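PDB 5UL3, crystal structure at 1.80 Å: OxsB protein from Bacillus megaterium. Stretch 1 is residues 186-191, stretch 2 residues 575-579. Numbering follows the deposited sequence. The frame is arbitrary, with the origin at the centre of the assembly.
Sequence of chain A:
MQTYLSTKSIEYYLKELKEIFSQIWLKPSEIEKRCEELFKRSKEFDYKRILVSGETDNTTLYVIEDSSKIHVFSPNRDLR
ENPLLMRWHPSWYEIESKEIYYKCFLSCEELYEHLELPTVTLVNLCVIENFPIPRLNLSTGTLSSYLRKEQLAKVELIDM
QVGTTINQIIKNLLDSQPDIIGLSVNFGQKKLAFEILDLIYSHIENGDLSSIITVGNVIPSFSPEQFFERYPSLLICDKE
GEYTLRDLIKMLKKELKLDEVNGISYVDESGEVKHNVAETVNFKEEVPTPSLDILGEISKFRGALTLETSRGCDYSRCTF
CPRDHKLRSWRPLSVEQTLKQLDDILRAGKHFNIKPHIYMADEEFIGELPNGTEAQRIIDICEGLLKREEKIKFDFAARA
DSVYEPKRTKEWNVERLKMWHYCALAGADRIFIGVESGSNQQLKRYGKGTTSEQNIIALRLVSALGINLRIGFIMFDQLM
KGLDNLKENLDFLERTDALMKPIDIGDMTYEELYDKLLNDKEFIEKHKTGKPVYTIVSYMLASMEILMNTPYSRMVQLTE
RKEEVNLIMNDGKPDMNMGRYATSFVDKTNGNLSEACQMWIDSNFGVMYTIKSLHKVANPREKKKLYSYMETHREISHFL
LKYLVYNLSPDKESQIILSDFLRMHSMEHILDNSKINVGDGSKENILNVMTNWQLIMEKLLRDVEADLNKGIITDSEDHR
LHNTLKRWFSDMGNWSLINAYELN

Stretch 1, residues 186-191: NFGQKK
Stretch 2 575-579: DMNMG

A single residue, Asn577, accepts both hydrogen bonds that join these stretches, one through its backbone oxygen and one through its side-chain oxygen. The two segments lie far apart in sequence; touching residues are separated by at least 386 positions. Their contact is small, burying 336 Å² summed over both sides.

Stretch 1 begins with a type II beta turn from Asn186 to Gln189. Phe187 has phi/psi of -45/132° and Gly188 has 81/4°. The turn is closed by Gln189 N donating to Asn186 O at 3.0 Å. Side chains brace it further. Asn186 N donates to Gln189 OE1 at 2.7 Å, and Phe187 N donates to Asn186 OD1 at 2.9 Å. Gln189 (-108/12°) takes the N-cap position, with chi1 m, chi2 t and chi3 near -2°. The helix starts at Lys190 (-56/-52°) and continues through Lys191 (-61/-44°) and beyond.

Stretch 2 has no regular helix or strand. Phi/psi values are -71/-40° at Met576, -69/-32° at Asn577, -111/3° at Met578 and 56/33° at Gly579. Asp575 has chi1 t, and its OD1 accepts from Asn577 N at 3.1 Å.

The register is set by two CA-CA approaches: Phe187 to Met578 at 5.3 Å and Lys190 to Asn577 at 5.2 Å. Stretch 1 therefore advances as stretch 2 steps back.

Gly188 N donates to Asn577 O at 3.1 Å, with a nearly straight N-H...O angle of 172°. Lys190 N donates to Asn577 OD1 at 3.1 Å and 156°. This second bond uses an amide in the first turn of the helix, where no preceding helical carbonyl is available. Gln189 N is 3.4 Å from the same OD1, but its angle is too poor for a hydrogen bond. Asn577 has chi1 t and chi2 59°; its CA-to-CB bond points sideways, and the end of the side chain comes nearer stretch 1. Water 1 accepts from Lys191 N at 3.1 Å and donates a weak hydrogen bond to Asn577 OD1 at 2.9 Å, bridging the stretches.

Phe187 is buried, with chi1 m and chi2 -79°. Its ring presents an edge to Met578 O, with CE1 at 3.3 Å from that oxygen. An edge approach places the slightly positive ring hydrogens near the carbonyl. Met578 is m at all three chi angles. Its CA-to-CB bond points away, yet the chain folds back, bringing CE to 4.2 Å from Phe187 CB and SD to 3.7 Å from Gly188 N. Gly579 also lies beside the ring: an ideal CB there would be a tight 3.4 Å from Phe187 CE1. Its positive phi also favours glycine.

Lys190 directs its CA-to-CB bond toward stretch 2. Its CB packs 3.4 Å from Met576 CE and 3.3 Å from Asn577 OD1. All four chi angles are t, so the extended chain carries its amine away from the contact. Met576 has chi1 t, chi2 -121° and chi3 91°.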

# COMPACT_ATOMS: atom_id res chain seq x y z
N ASN A 186 1.89 -11.37 4.69
CA ASN A 186 0.94 -10.29 4.83
C ASN A 186 -0.40 -10.82 5.32
O ASN A 186 -0.59 -12.03 5.48
CB ASN A 186 0.78 -9.56 3.49
CG ASN A 186 0.70 -8.08 3.67
OD1 ASN A 186 0.13 -7.60 4.65
ND2 ASN A 186 1.30 -7.33 2.75
N PHE A 187 -1.33 -9.88 5.58
CA PHE A 187 -2.69 -10.23 5.99
C PHE A 187 -3.27 -11.35 5.13
O PHE A 187 -3.21 -11.29 3.90
CB PHE A 187 -3.61 -9.00 5.89
CG PHE A 187 -3.29 -7.92 6.87
CD1 PHE A 187 -3.70 -8.02 8.19
CD2 PHE A 187 -2.58 -6.79 6.48
CE1 PHE A 187 -3.41 -7.03 9.11
CE2 PHE A 187 -2.29 -5.78 7.41
CZ PHE A 187 -2.71 -5.91 8.72
N GLY A 188 -3.85 -12.34 5.80
CA GLY A 188 -4.53 -13.43 5.11
C GLY A 188 -3.62 -14.51 4.58
O GLY A 188 -4.12 -15.44 3.92
N GLN A 189 -2.32 -14.44 4.83
CA GLN A 189 -1.36 -15.35 4.23
C GLN A 189 -0.79 -16.37 5.21
O GLN A 189 0.19 -17.03 4.88
CB GLN A 189 -0.22 -14.56 3.58
CG GLN A 189 -0.67 -13.73 2.39
CD GLN A 189 0.40 -12.79 1.87
OE1 GLN A 189 1.50 -12.72 2.42
NE2 GLN A 189 0.09 -12.08 0.80
N LYS A 190 -1.36 -16.49 6.42
CA LYS A 190 -0.84 -17.45 7.39
C LYS A 190 -0.81 -18.86 6.82
O LYS A 190 0.21 -19.55 6.91
CB LYS A 190 -1.68 -17.45 8.66
CG LYS A 190 -1.33 -18.65 9.55
CD LYS A 190 -2.39 -18.99 10.58
CE LYS A 190 -2.03 -20.26 11.34
NZ LYS A 190 -3.17 -20.74 12.19
N LYS A 191 -1.94 -19.33 6.27
CA LYS A 191 -2.02 -20.69 5.76
C LYS A 191 -1.02 -20.94 4.63
O LYS A 191 -0.33 -21.96 4.61
CB LYS A 191 -3.46 -20.97 5.30
CG LYS A 191 -3.66 -22.23 4.46
CD LYS A 191 -5.13 -22.39 4.08
CE LYS A 191 -5.34 -23.56 3.13
NZ LYS A 191 -6.77 -23.71 2.74
N ASP A 575 -6.76 -12.53 16.30
CA ASP A 575 -6.54 -13.42 15.16
C ASP A 575 -5.13 -13.20 14.63
O ASP A 575 -4.75 -12.07 14.30
CB ASP A 575 -7.57 -13.16 14.06
CG ASP A 575 -7.39 -14.08 12.86
OD1 ASP A 575 -6.67 -15.09 12.98
OD2 ASP A 575 -7.97 -13.78 11.80
N MET A 576 -4.35 -14.28 14.57
CA MET A 576 -2.98 -14.20 14.07
C MET A 576 -2.94 -13.94 12.57
O MET A 576 -2.12 -13.16 12.08
CB MET A 576 -2.26 -15.50 14.43
CG MET A 576 -0.80 -15.56 14.16
SD MET A 576 -0.39 -16.87 13.03
CE MET A 576 -0.51 -15.94 11.52
N ASN A 577 -3.84 -14.59 11.82
CA ASN A 577 -3.86 -14.48 10.37
C ASN A 577 -4.29 -13.09 9.90
O ASN A 577 -3.83 -12.62 8.85
CB ASN A 577 -4.79 -15.57 9.80
CG ASN A 577 -5.00 -15.45 8.31
OD1 ASN A 577 -4.04 -15.49 7.53
ND2 ASN A 577 -6.26 -15.32 7.90
N MET A 578 -5.15 -12.41 10.66
CA MET A 578 -5.63 -11.09 10.28
C MET A 578 -5.11 -9.98 11.18
O MET A 578 -5.47 -8.81 10.98
CB MET A 578 -7.16 -11.06 10.24
CG MET A 578 -7.76 -11.92 9.12
SD MET A 578 -7.08 -11.55 7.48
CE MET A 578 -7.52 -9.82 7.27
N GLY A 579 -4.26 -10.31 12.16
CA GLY A 579 -3.67 -9.30 13.02
C GLY A 579 -4.67 -8.42 13.74
O GLY A 579 -4.38 -7.23 13.98
O HOH W 1 -4.68 -17.96 6.26